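Local coordinates for mandelate racemase / muconate lactonizing enzyme family protein (Agrobacterium tumefaciens, PDB 4DXK) that probably works as a metal-dependent racemase or lyase of the enolase superfamily, mandelate racemase subgroup, with a sodium ion bound in its barrel, at residues E198-I203 against M211-E216; T238-D243 against N338-E343; T254-A257 against P263-A266; L290-C295 against T330-N335; V324-S329 against A359-K364. All coordinates share one frame; numbering follows the deposited sequence. Where two conformers were deposited one is given.

All five contacts lie in or against the C-terminal beta/alpha barrel. Contacts 1, 2 and 3 build neighbouring parts of its wall: strands 212-216, 240-242 and 264-266 lie side by side in one parallel sheet. Contacts 1 and 2, with centres 14 Å apart, share the sodium site, to which they supply Glu216 and Glu242. Contact 2 also crosses the barrel interior to residues 338-343. Contacts 4 and 5 share helix 323-335 and have centres 11 Å apart; Ile292 CD1 meets Ala328 CB at 3.4 Å. The side chains of Ile264, Leu290 and Leu326 lie about 11, 11 and 13 Å from sodium; contacts 3 and 5 are packing, while contact 4 carries Asp291, probably part of the active site.

Contact 1: E198-I203 against M211-E216; sequences EPFEKI and MDIMVE. With NA (sodium ion), chain C.
With CG anti to its carbonyl carbon (chi1 -61°), Phe200 swings its ring off the side of helix 190-207 and over to strand 212-216, while Ile213 answers with CG1 set in the same sense (chi1 -53°) and CG2 turned toward the phenyl group. The ring edge does the touching: CE1 of Phe200 lies 3.6 Å from Val215 CG2, and CZ of Phe200 is nearly as near, so the valine methyl sits close to the ring plane. Ile213 CG2 comes in obliquely, 3.8 Å from Phe200 CE1. One turn further on, Ile203 and Ile213 meet tip to tip, with CG2 of Ile203 3.7 Å from CD1 of Ile213. Flat and beta-branched side chains suit this buried seam, since they fill it without bringing in polar atoms. The strand's other side and its end face the barrel interior and the sodium site. Met214 points away from the helix, and Glu216 at the strand end binds sodium through OE2 at 2.2 Å. Its OE1 accepts a hydrogen bond from water 1, itself a sodium ligand, so the carboxylate grips the metal directly and through water. Glu242 and Glu268 also bind the ion. Segments 198-203 and 212-216 run antiparallel (170°), their axes 10.8 Å apart, as in a beta/alpha barrel; Ile203 packs on helix 156-165, and strand 212-216 lies between strands 170-173 and 240-242.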
# COMPACT_ATOMS: atom_id res chain seq x y z
N GLU A 198 -29.05 11.96 24.86
CA GLU A 198 -29.52 12.88 25.90
C GLU A 198 -28.60 13.07 27.12
O GLU A 198 -28.47 14.19 27.60
CB GLU A 198 -30.96 12.53 26.30
CG GLU A 198 -31.95 12.76 25.16
CD GLU A 198 -33.40 12.70 25.60
OE1 GLU A 198 -33.74 11.81 26.40
OE2 GLU A 198 -34.19 13.54 25.13
N PRO A 199 -27.95 12.00 27.61
CA PRO A 199 -27.02 12.25 28.72
C PRO A 199 -25.90 13.23 28.35
O PRO A 199 -25.45 13.99 29.21
CB PRO A 199 -26.43 10.87 29.01
CG PRO A 199 -27.49 9.92 28.57
CD PRO A 199 -28.14 10.56 27.38
N PHE A 200 -25.42 13.18 27.11
CA PHE A 200 -24.38 14.10 26.67
C PHE A 200 -24.90 15.54 26.70
O PHE A 200 -24.20 16.46 27.15
CB PHE A 200 -23.89 13.72 25.28
CG PHE A 200 -23.28 12.35 25.21
CD1 PHE A 200 -21.94 12.16 25.47
CD2 PHE A 200 -24.07 11.24 24.92
CE1 PHE A 200 -21.38 10.89 25.43
CE2 PHE A 200 -23.52 9.98 24.87
CZ PHE A 200 -22.18 9.80 25.13
N GLU A 201 -26.12 15.74 26.21
CA GLU A 201 -26.76 17.05 26.23
C GLU A 201 -26.87 17.57 27.66
O GLU A 201 -26.55 18.72 27.94
CB GLU A 201 -28.16 16.96 25.62
CG GLU A 201 -28.17 16.67 24.14
CD GLU A 201 -29.45 16.01 23.69
OE1 GLU A 201 -30.52 16.31 24.26
OE2 GLU A 201 -29.39 15.18 22.75
N LYS A 202 -27.32 16.70 28.55
CA LYS A 202 -27.53 17.08 29.94
C LYS A 202 -26.21 17.43 30.64
O LYS A 202 -26.14 18.41 31.39
CB LYS A 202 -28.30 15.99 30.70
CG LYS A 202 -29.69 15.70 30.13
CD LYS A 202 -30.52 14.81 31.05
CE LYS A 202 -31.40 13.84 30.26
NZ LYS A 202 -32.29 14.54 29.29
N ILE A 203 -25.16 16.66 30.39
CA ILE A 203 -23.86 16.96 30.98
C ILE A 203 -23.32 18.29 30.48
O ILE A 203 -22.87 19.12 31.28
CB ILE A 203 -22.83 15.84 30.69
CG1 ILE A 203 -23.23 14.55 31.41
CG2 ILE A 203 -21.43 16.28 31.13
CD1 ILE A 203 -22.51 13.31 30.90
N MET A 211 -15.74 19.22 31.75
CA MET A 211 -15.70 17.78 31.96
C MET A 211 -15.34 17.03 30.68
O MET A 211 -16.01 17.20 29.66
CB MET A 211 -17.08 17.29 32.43
CG MET A 211 -17.19 15.80 32.64
SD MET A 211 -16.23 15.24 34.06
CE MET A 211 -17.19 15.97 35.40
N ASP A 212 -14.30 16.19 30.73
CA ASP A 212 -14.05 15.27 29.62
C ASP A 212 -15.07 14.14 29.71
O ASP A 212 -15.30 13.60 30.80
CB ASP A 212 -12.64 14.68 29.70
CG ASP A 212 -11.54 15.72 29.54
OD1 ASP A 212 -11.70 16.63 28.69
OD2 ASP A 212 -10.53 15.61 30.26
N ILE A 213 -15.69 13.79 28.59
CA ILE A 213 -16.66 12.70 28.59
C ILE A 213 -16.13 11.56 27.74
O ILE A 213 -16.00 11.67 26.51
CB ILE A 213 -18.04 13.12 28.02
CG1 ILE A 213 -18.57 14.37 28.73
CG2 ILE A 213 -19.03 11.97 28.15
CD1 ILE A 213 -19.85 14.93 28.11
N MET A 214 -15.81 10.45 28.41
CA MET A 214 -15.40 9.23 27.75
C MET A 214 -16.63 8.39 27.44
O MET A 214 -17.56 8.35 28.24
CB MET A 214 -14.47 8.43 28.66
CG MET A 214 -13.16 9.13 28.93
SD MET A 214 -12.64 8.89 30.62
CE MET A 214 -11.10 9.81 30.62
N VAL A 215 -16.64 7.73 26.29
CA VAL A 215 -17.76 6.88 25.93
C VAL A 215 -17.28 5.45 25.84
O VAL A 215 -16.32 5.14 25.12
CB VAL A 215 -18.37 7.28 24.59
CG1 VAL A 215 -19.66 6.51 24.37
CG2 VAL A 215 -18.63 8.78 24.56
N GLU A 216 -17.95 4.60 26.59
CA GLU A 216 -17.70 3.17 26.60
C GLU A 216 -18.77 2.49 25.76
O GLU A 216 -19.95 2.78 25.93
CB GLU A 216 -17.83 2.69 28.05
CG GLU A 216 -17.95 1.22 28.18
CD GLU A 216 -16.63 0.58 27.94
OE1 GLU A 216 -16.36 0.17 26.79
OE2 GLU A 216 -15.85 0.53 28.91
NA NA C . -14.07 -0.61 29.37
O HOH W 1 -14.60 -1.67 27.37
O HOH W 2 -15.40 -2.23 30.44

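Contact 2: T238-D243 against N338-E343; sequences TFWHED and NALVQE. With NA (sodium ion), chain C.
Trp240 reaches across the barrel interior to Val341 and Leu340 with the six-membered half of its indole. From CB, a chi1 of 78° places CG between the backbone N and the carbonyl carbon and swings the ring inward. CD1 lies against Ser265 on the next strand. NE1 donates to Glu242 OE1 at 3.0 Å, a bent bond (139°) that reaches the oxygen on its anti side. CE2 rests on Met214 from strand 212-216. At the far end CH2 and CZ3 lie 4.0 and 4.1 Å from Val341 CG2, CZ3 also 4.3 Å from Leu340 CD2, both methyls lying near the ring plane, at its edge. A broad indole suits this place because it can span the interior and still offer one N-H to a metal ligand. In the enolase superfamily barrel, strand ends carry acidic metal ligands, and here Glu242, extended beyond CG, binds sodium through OE2 at 2.3 Å while Lys172 forms a salt bridge to its OE1. Water 1, another sodium ligand, donates to Asp243 OD2. Farther from the metal, Phe239 turns its ring edge to the same leucine, with CE2 of Phe239 4.1 Å from Leu340 CD2. Tyr187 of a second subunit packs on Leu340.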
# COMPACT_ATOMS: atom_id res chain seq x y z
N THR A 238 -16.70 14.51 22.57
CA THR A 238 -16.32 13.35 23.36
C THR A 238 -14.80 13.17 23.40
O THR A 238 -14.09 13.57 22.47
CB THR A 238 -17.01 12.09 22.85
OG1 THR A 238 -16.75 11.95 21.45
CG2 THR A 238 -18.52 12.20 23.07
N PHE A 239 -14.30 12.59 24.48
CA PHE A 239 -12.87 12.50 24.72
C PHE A 239 -12.25 11.25 24.08
O PHE A 239 -11.18 11.32 23.47
CB PHE A 239 -12.60 12.51 26.22
CG PHE A 239 -11.15 12.62 26.58
CD1 PHE A 239 -10.46 13.80 26.37
CD2 PHE A 239 -10.48 11.54 27.15
CE1 PHE A 239 -9.12 13.91 26.71
CE2 PHE A 239 -9.15 11.65 27.51
CZ PHE A 239 -8.46 12.83 27.28
N TRP A 240 -12.92 10.12 24.25
CA TRP A 240 -12.51 8.89 23.57
C TRP A 240 -13.71 7.99 23.35
O TRP A 240 -14.73 8.13 24.03
CB TRP A 240 -11.35 8.20 24.31
CG TRP A 240 -11.61 7.37 25.55
CD1 TRP A 240 -12.62 6.46 25.79
CD2 TRP A 240 -10.75 7.32 26.70
NE1 TRP A 240 -12.43 5.86 27.03
CE2 TRP A 240 -11.29 6.37 27.59
CE3 TRP A 240 -9.59 8.00 27.06
CZ2 TRP A 240 -10.70 6.10 28.83
CZ3 TRP A 240 -8.99 7.71 28.27
CH2 TRP A 240 -9.55 6.77 29.15
N HIS A 241 -13.59 7.09 22.38
CA HIS A 241 -14.62 6.10 22.07
C HIS A 241 -14.01 4.74 22.30
O HIS A 241 -13.16 4.28 21.51
CB HIS A 241 -15.12 6.25 20.63
CG HIS A 241 -15.91 7.50 20.40
ND1 HIS A 241 -16.37 7.87 19.16
CD2 HIS A 241 -16.32 8.47 21.25
CE1 HIS A 241 -17.03 9.01 19.25
NE2 HIS A 241 -17.01 9.40 20.51
N GLU A 242 -14.42 4.10 23.39
CA GLU A 242 -13.77 2.89 23.88
C GLU A 242 -14.49 1.64 23.39
O GLU A 242 -15.71 1.52 23.53
CB GLU A 242 -13.74 2.92 25.40
CG GLU A 242 -13.02 1.74 26.06
CD GLU A 242 -12.88 1.93 27.56
OE1 GLU A 242 -12.97 3.07 28.04
OE2 GLU A 242 -12.71 0.92 28.27
N ASP A 243 -13.72 0.72 22.82
CA ASP A 243 -14.23 -0.56 22.34
C ASP A 243 -15.51 -0.39 21.51
O ASP A 243 -16.54 -1.00 21.81
CB ASP A 243 -14.42 -1.52 23.52
CG ASP A 243 -13.10 -1.97 24.10
OD1 ASP A 243 -12.13 -2.02 23.33
OD2 ASP A 243 -13.03 -2.27 25.30
N ASN A 338 3.97 7.96 29.61
CA ASN A 338 2.80 8.21 28.78
C ASN A 338 1.48 7.76 29.42
O ASN A 338 0.48 7.68 28.73
CB ASN A 338 2.95 7.56 27.40
CG ASN A 338 3.01 6.06 27.46
OD1 ASN A 338 3.52 5.50 28.44
ND2 ASN A 338 2.52 5.39 26.42
N ALA A 339 1.46 7.49 30.73
CA ALA A 339 0.17 7.22 31.38
C ALA A 339 -0.65 8.51 31.43
O ALA A 339 -0.18 9.55 31.90
CB ALA A 339 0.36 6.65 32.77
N LEU A 340 -1.89 8.44 30.95
CA LEU A 340 -2.74 9.61 30.79
C LEU A 340 -3.65 9.84 31.99
O LEU A 340 -3.78 10.96 32.50
CB LEU A 340 -3.59 9.43 29.53
CG LEU A 340 -4.59 10.52 29.18
CD1 LEU A 340 -3.89 11.82 28.84
CD2 LEU A 340 -5.45 10.07 28.02
N VAL A 341 -4.35 8.79 32.39
CA VAL A 341 -5.27 8.81 33.52
C VAL A 341 -5.30 7.42 34.13
O VAL A 341 -4.98 6.44 33.45
CB VAL A 341 -6.72 9.15 33.09
CG1 VAL A 341 -6.89 10.64 32.87
CG2 VAL A 341 -7.12 8.36 31.85
N GLN A 342 -5.67 7.35 35.40
CA GLN A 342 -5.91 6.07 36.07
C GLN A 342 -7.34 6.00 36.55
O GLN A 342 -7.69 6.64 37.54
CB GLN A 342 -4.95 5.86 37.25
CG GLN A 342 -5.24 4.55 38.00
CD GLN A 342 -5.18 3.36 37.07
OE1 GLN A 342 -4.14 3.09 36.45
NE2 GLN A 342 -6.30 2.63 36.94
N GLU A 343 -8.16 5.22 35.85
CA GLU A 343 -9.55 4.96 36.23
C GLU A 343 -9.66 4.47 37.67
O GLU A 343 -8.82 3.69 38.13
CB GLU A 343 -10.12 3.88 35.31
CG GLU A 343 -11.59 3.64 35.51
CD GLU A 343 -12.14 2.54 34.64
OE1 GLU A 343 -11.41 1.55 34.39
OE2 GLU A 343 -13.30 2.66 34.22
NA NA C . -14.07 -0.61 29.37
O HOH W 1 -14.60 -1.67 27.37
O HOH W 2 -15.40 -2.23 30.44

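Contact 3: T254-A257 against P263-A266; sequences TRYA and PISA
Tyr256 and Ile264 form the heart of this contact, and the CD2-CE2 bond of the tyrosine ring does most of the work. Its CD2 lies 3.6 Å from Ile264 CG1 and 3.8 Å from Ile264 CD1, while CE2 of Tyr256 stays 3.9 Å from Ile264 CG1; the isoleucine approaches the ring obliquely. The end of that same branch then continues to the next helix residue, where CD1 of Ile264 meets Ala257 CB at 4.0 Å. The reach comes from an outstretched isoleucine (chi2 167°), whose terminal methyl extends past CD2 toward the helix, and the small alanine lets that methyl approach. The two segments belong to one beta-alpha-beta unit of the barrel: strand 240-242, helix 253-259 and strand 264-266, in which the helix lies outside the wall and Ile264 faces it. A tyrosine suits the junction because its ring is apolar except at the end, which carries the hydroxyl. That end leaves the contact altogether, for Tyr256 OH is hydrogen-bonded to His241 ND1 on the preceding strand, which helps to fix where the ring can lie. Ala226, Met227 and Ala230 of helix 223-232 also pack against the tyrosine. The isoleucine is positioned in turn by its strand: the backbone of Ser265 bonds to His241 and Asp243, and that of Ala266 to Val287 and Met289. Farther out, Arg255 serves the assembly: its NH1 bonds to Ala285 O of a neighbouring subunit, while Pro263 packs on Leu224 of another.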
# COMPACT_ATOMS: atom_id res chain seq x y z
N THR A 254 -9.67 0.82 11.08
CA THR A 254 -9.25 1.90 10.19
C THR A 254 -10.44 2.67 9.63
O THR A 254 -10.42 3.90 9.52
CB THR A 254 -8.34 1.39 9.06
OG1 THR A 254 -9.10 0.57 8.16
CG2 THR A 254 -7.19 0.59 9.63
N ARG A 255 -11.50 1.95 9.31
CA ARG A 255 -12.68 2.63 8.81
C ARG A 255 -13.40 3.41 9.89
O ARG A 255 -13.93 4.49 9.63
CB ARG A 255 -13.62 1.63 8.19
CG ARG A 255 -12.99 1.02 6.97
CD ARG A 255 -13.91 0.07 6.32
NE ARG A 255 -15.15 0.71 5.89
CZ ARG A 255 -16.13 0.02 5.32
NH1 ARG A 255 -15.98 -1.28 5.13
NH2 ARG A 255 -17.25 0.63 4.95
N TYR A 256 -13.40 2.89 11.11
CA TYR A 256 -14.00 3.60 12.22
C TYR A 256 -13.25 4.90 12.47
O TYR A 256 -13.86 5.96 12.64
CB TYR A 256 -13.99 2.72 13.48
CG TYR A 256 -14.70 3.38 14.63
CD1 TYR A 256 -16.06 3.23 14.81
CD2 TYR A 256 -14.00 4.17 15.54
CE1 TYR A 256 -16.72 3.86 15.86
CE2 TYR A 256 -14.65 4.80 16.59
CZ TYR A 256 -16.01 4.63 16.75
OH TYR A 256 -16.65 5.26 17.80
N ALA A 257 -11.93 4.83 12.51
CA ALA A 257 -11.11 6.02 12.78
C ALA A 257 -11.30 7.08 11.70
O ALA A 257 -11.12 8.28 11.97
CB ALA A 257 -9.65 5.64 12.91
N PRO A 263 -10.70 9.90 19.38
CA PRO A 263 -9.80 8.76 19.22
C PRO A 263 -10.43 7.48 19.75
O PRO A 263 -11.24 7.51 20.69
CB PRO A 263 -8.58 9.14 20.06
CG PRO A 263 -9.08 10.15 21.04
CD PRO A 263 -10.14 10.92 20.29
N ILE A 264 -10.03 6.37 19.16
CA ILE A 264 -10.40 5.06 19.64
C ILE A 264 -9.62 4.75 20.91
O ILE A 264 -8.40 4.90 20.95
CB ILE A 264 -10.06 3.98 18.59
CG1 ILE A 264 -10.86 4.22 17.32
CG2 ILE A 264 -10.31 2.58 19.13
CD1 ILE A 264 -10.37 3.40 16.14
N SER A 265 -10.33 4.29 21.93
CA SER A 265 -9.71 3.74 23.11
C SER A 265 -9.82 2.22 23.00
O SER A 265 -10.92 1.67 22.90
CB SER A 265 -10.47 4.26 24.33
OG SER A 265 -10.14 3.60 25.51
N ALA A 266 -8.68 1.54 22.95
CA ALA A 266 -8.64 0.10 22.71
C ALA A 266 -7.35 -0.46 23.31
O ALA A 266 -6.31 0.19 23.18
CB ALA A 266 -8.66 -0.18 21.21

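Contact 4: L290-C295 against T330-N335; sequences LDISWC and THLSLN
The turn that leaves barrel strand 287-290 is braced on helix 323-335, with Leu290 and Ile292 both meeting the one side chain of Leu332. CG of Leu332 stands anti to the backbone N (chi1 176°), which carries the branched end out from the helix toward the turn. Its CD2 does the touching: it lies 4.1 Å from Ile292 CG2 and, more loosely, 4.4 Å from Leu290 CD1. Ile292 and Leu332 pass one another running opposite ways, and they touch through one methyl from each. Ala301 of helix 297-310 packs against all three, its single methyl small enough for their branches to close in on it; such apolar residues suit a fully buried seam. Between Leu290 and Ile292 in the chain stands Asp291, which organises the turn. Its OD1 accepts from Ser293 N at 2.8 Å, making an Asx turn, and from Ser293 OG at 2.7 Å, so that two donors from one residue hold the oxygen. Serine suits, being short enough to return its hydroxyl to the same atom. OD2 of Asp291 lies over the centre of the Trp294 ring, 3.5 Å above its plane, and is hydrogen-bonded to His318 ND1. An aspartate at the end of one barrel strand paired with a histidine at the end of the next is consistent with the His-Asp dyad of the mandelate racemase subgroup.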
# COMPACT_ATOMS: atom_id res chain seq x y z
N LEU A 290 -5.48 -1.09 28.50
CA LEU A 290 -5.14 -2.46 28.84
C LEU A 290 -5.65 -2.72 30.25
O LEU A 290 -5.91 -1.78 31.00
CB LEU A 290 -3.63 -2.69 28.75
CG LEU A 290 -2.70 -1.80 29.57
CD1 LEU A 290 -2.60 -2.26 31.02
CD2 LEU A 290 -1.31 -1.78 28.95
N ASP A 291 -5.80 -3.99 30.60
CA ASP A 291 -6.05 -4.39 31.97
C ASP A 291 -4.93 -5.34 32.34
O ASP A 291 -4.75 -6.38 31.70
CB ASP A 291 -7.43 -5.07 32.07
CG ASP A 291 -7.77 -5.50 33.49
OD1 ASP A 291 -6.95 -6.24 34.08
OD2 ASP A 291 -8.83 -5.09 34.01
N ILE A 292 -4.16 -4.97 33.36
CA ILE A 292 -2.97 -5.73 33.71
C ILE A 292 -3.28 -7.18 34.08
O ILE A 292 -2.43 -8.05 33.93
CB ILE A 292 -2.19 -5.07 34.86
CG1 ILE A 292 -3.04 -4.96 36.12
CG2 ILE A 292 -1.66 -3.70 34.44
CD1 ILE A 292 -2.25 -4.46 37.30
N SER A 293 -4.49 -7.43 34.57
CA SER A 293 -4.90 -8.78 34.96
C SER A 293 -5.51 -9.59 33.82
O SER A 293 -5.85 -10.77 34.02
CB SER A 293 -5.88 -8.74 36.15
OG SER A 293 -7.18 -8.34 35.77
N TRP A 294 -5.64 -8.97 32.65
CA TRP A 294 -6.22 -9.60 31.47
C TRP A 294 -5.24 -9.66 30.30
O TRP A 294 -5.54 -10.30 29.29
CB TRP A 294 -7.48 -8.85 31.00
CG TRP A 294 -8.62 -8.85 31.98
CD1 TRP A 294 -8.76 -9.65 33.07
CD2 TRP A 294 -9.76 -7.97 31.97
NE1 TRP A 294 -9.93 -9.34 33.73
CE2 TRP A 294 -10.56 -8.32 33.07
CE3 TRP A 294 -10.20 -6.95 31.11
CZ2 TRP A 294 -11.76 -7.67 33.36
CZ3 TRP A 294 -11.39 -6.31 31.40
CH2 TRP A 294 -12.16 -6.67 32.51
N CYS A 295 -4.08 -8.99 30.40
CA CYS A 295 -3.22 -8.78 29.23
C CYS A 295 -1.87 -9.45 29.31
O CYS A 295 -1.07 -9.32 28.38
CB CYS A 295 -3.00 -7.27 28.99
SG CYS A 295 -1.86 -6.49 30.15
N THR A 330 -2.13 1.60 39.38
CA THR A 330 -1.66 2.90 39.81
C THR A 330 -0.13 2.96 39.84
O THR A 330 0.45 3.94 39.41
CB THR A 330 -2.30 3.31 41.15
OG1 THR A 330 -3.73 3.29 41.02
CG2 THR A 330 -1.88 4.72 41.54
N HIS A 331 0.52 1.89 40.31
CA HIS A 331 1.99 1.83 40.22
C HIS A 331 2.46 2.01 38.78
O HIS A 331 3.38 2.78 38.49
CB HIS A 331 2.55 0.50 40.76
CG HIS A 331 2.56 0.40 42.25
ND1 HIS A 331 3.60 0.87 43.03
CD2 HIS A 331 1.65 -0.12 43.12
CE1 HIS A 331 3.33 0.64 44.30
NE2 HIS A 331 2.16 0.05 44.38
N LEU A 332 1.85 1.28 37.85
CA LEU A 332 2.19 1.43 36.44
C LEU A 332 1.96 2.85 35.93
O LEU A 332 2.81 3.41 35.22
CB LEU A 332 1.40 0.43 35.61
CG LEU A 332 1.58 0.53 34.09
CD1 LEU A 332 3.02 0.27 33.66
CD2 LEU A 332 0.62 -0.42 33.38
N SER A 333 0.85 3.44 36.33
CA SER A 333 0.51 4.80 35.92
C SER A 333 1.42 5.87 36.51
O SER A 333 1.54 6.93 35.93
CB SER A 333 -0.94 5.10 36.26
OG SER A 333 -1.81 4.35 35.43
N LEU A 334 2.03 5.61 37.67
CA LEU A 334 2.98 6.57 38.22
C LEU A 334 4.34 6.45 37.54
O LEU A 334 5.10 7.41 37.49
CB LEU A 334 3.13 6.41 39.74
CG LEU A 334 1.84 6.64 40.53
CD1 LEU A 334 2.16 6.63 42.01
CD2 LEU A 334 1.13 7.92 40.17
N ASN A 335 4.66 5.27 37.02
CA ASN A 335 5.92 5.08 36.33
C ASN A 335 5.89 5.48 34.85
O ASN A 335 6.77 6.19 34.37
CB ASN A 335 6.40 3.63 36.42
CG ASN A 335 7.48 3.35 35.42
OD1 ASN A 335 7.23 2.74 34.37
ND2 ASN A 335 8.67 3.84 35.70

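Contact 5: V324-S329 against A359-K364; sequences VVLCAS and ALPEVK
Apolar packing carries the contact: Pro361 sets the CG corner of its ring against Leu326 and Cys327 on helix 323-335. Leu326, with CG anti to its backbone N (chi1 173°), crosses the proline at a slant, its CG 4.0 Å and its CD2 4.1 Å from Pro361 CG. The cysteine is met closer to the main chain, for Pro361 CG lies 3.7 Å from Cys327 CA and 3.9 Å from Cys327 CB. The compact cysteine lets the proline come near the helix backbone: with SG anti to the backbone N, Cys327 offers CA and CB, and it also touches Pro371 and Met378. Proline suits its own place too: a rigid ring without an N-H gives a purely apolar wedge just ahead of strand 362-364. Ile368 adds cover to both Leu326 and Pro361. Hydrogen bonding acts within the helix. Val325 O takes two bonds from one residue, 2.9 Å from Ser329 N and 2.7 Å from Ser329 OG, and these reach it from opposite faces of the carbonyl plane; the buried hydroxyl is thereby satisfied by its own helix. At the start of the segment the backbone N atoms of Val324 and Val325 bond to the carboxylate of Glu33, which ties the helix to strand 30-35. The result is an outer helix of a beta/alpha barrel, lying behind the strands and flanked by a beta hairpin of strands 362-364 and 367-369.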
# COMPACT_ATOMS: atom_id res chain seq x y z
N VAL A 324 -6.57 -4.92 44.15
CA VAL A 324 -5.17 -5.18 43.80
C VAL A 324 -4.89 -4.69 42.37
O VAL A 324 -3.85 -4.07 42.12
CB VAL A 324 -4.80 -6.67 43.97
CG1 VAL A 324 -3.40 -6.94 43.44
CG2 VAL A 324 -4.93 -7.08 45.42
N VAL A 325 -5.80 -4.95 41.45
CA VAL A 325 -5.65 -4.42 40.10
C VAL A 325 -5.63 -2.90 40.10
O VAL A 325 -4.81 -2.30 39.42
CB VAL A 325 -6.70 -4.99 39.11
CG1 VAL A 325 -6.72 -4.21 37.79
CG2 VAL A 325 -6.38 -6.44 38.84
N LEU A 326 -6.50 -2.26 40.87
CA LEU A 326 -6.45 -0.81 40.96
C LEU A 326 -5.08 -0.35 41.46
O LEU A 326 -4.47 0.57 40.90
CB LEU A 326 -7.56 -0.27 41.86
CG LEU A 326 -7.49 1.23 42.15
CD1 LEU A 326 -7.65 2.07 40.88
CD2 LEU A 326 -8.53 1.64 43.18
N CYS A 327 -4.57 -1.00 42.50
CA CYS A 327 -3.31 -0.60 43.08
C CYS A 327 -2.13 -0.82 42.13
O CYS A 327 -1.32 0.09 41.89
CB CYS A 327 -3.08 -1.33 44.40
SG CYS A 327 -1.54 -0.88 45.17
N ALA A 328 -2.00 -2.02 41.59
CA ALA A 328 -0.90 -2.32 40.68
C ALA A 328 -0.97 -1.44 39.42
O ALA A 328 0.06 -1.02 38.87
CB ALA A 328 -0.88 -3.79 40.33
N SER A 329 -2.18 -1.14 38.97
CA SER A 329 -2.34 -0.25 37.82
C SER A 329 -1.86 1.16 38.16
O SER A 329 -1.29 1.85 37.31
CB SER A 329 -3.79 -0.19 37.36
OG SER A 329 -4.22 -1.47 36.92
N ALA A 359 -4.66 -1.84 52.86
CA ALA A 359 -4.47 -0.45 52.48
C ALA A 359 -4.91 -0.28 51.05
O ALA A 359 -4.95 -1.25 50.29
CB ALA A 359 -3.01 -0.03 52.64
N LEU A 360 -5.24 0.95 50.68
CA LEU A 360 -5.76 1.25 49.35
C LEU A 360 -5.05 2.46 48.76
O LEU A 360 -4.55 3.30 49.50
CB LEU A 360 -7.26 1.55 49.42
CG LEU A 360 -8.17 0.36 49.71
CD1 LEU A 360 -9.59 0.83 50.02
CD2 LEU A 360 -8.18 -0.59 48.53
N PRO A 361 -5.04 2.56 47.42
CA PRO A 361 -4.62 3.81 46.79
C PRO A 361 -5.52 4.92 47.30
O PRO A 361 -6.68 4.67 47.62
CB PRO A 361 -4.90 3.57 45.30
CG PRO A 361 -4.92 2.08 45.15
CD PRO A 361 -5.46 1.55 46.44
N GLU A 362 -4.99 6.14 47.41
CA GLU A 362 -5.78 7.26 47.89
C GLU A 362 -6.07 8.28 46.80
O GLU A 362 -5.21 8.58 45.98
CB GLU A 362 -5.08 7.95 49.07
CG GLU A 362 -5.78 9.21 49.57
CD GLU A 362 -5.07 9.85 50.75
OE1 GLU A 362 -4.42 9.11 51.52
OE2 GLU A 362 -5.15 11.09 50.90
N VAL A 363 -7.30 8.79 46.78
CA VAL A 363 -7.68 9.84 45.84
C VAL A 363 -7.85 11.14 46.61
O VAL A 363 -8.54 11.18 47.63
CB VAL A 363 -8.99 9.49 45.11
CG1 VAL A 363 -9.42 10.65 44.21
CG2 VAL A 363 -8.84 8.21 44.31
N LYS A 364 -7.20 12.20 46.13
CA LYS A 364 -7.33 13.53 46.71
C LYS A 364 -7.40 14.54 45.58
O LYS A 364 -6.51 14.58 44.73
CB LYS A 364 -6.13 13.86 47.60
CG LYS A 364 -6.20 15.26 48.20
CD LYS A 364 -4.84 15.75 48.68
CE LYS A 364 -4.96 17.15 49.28
NZ LYS A 364 -3.67 17.67 49.81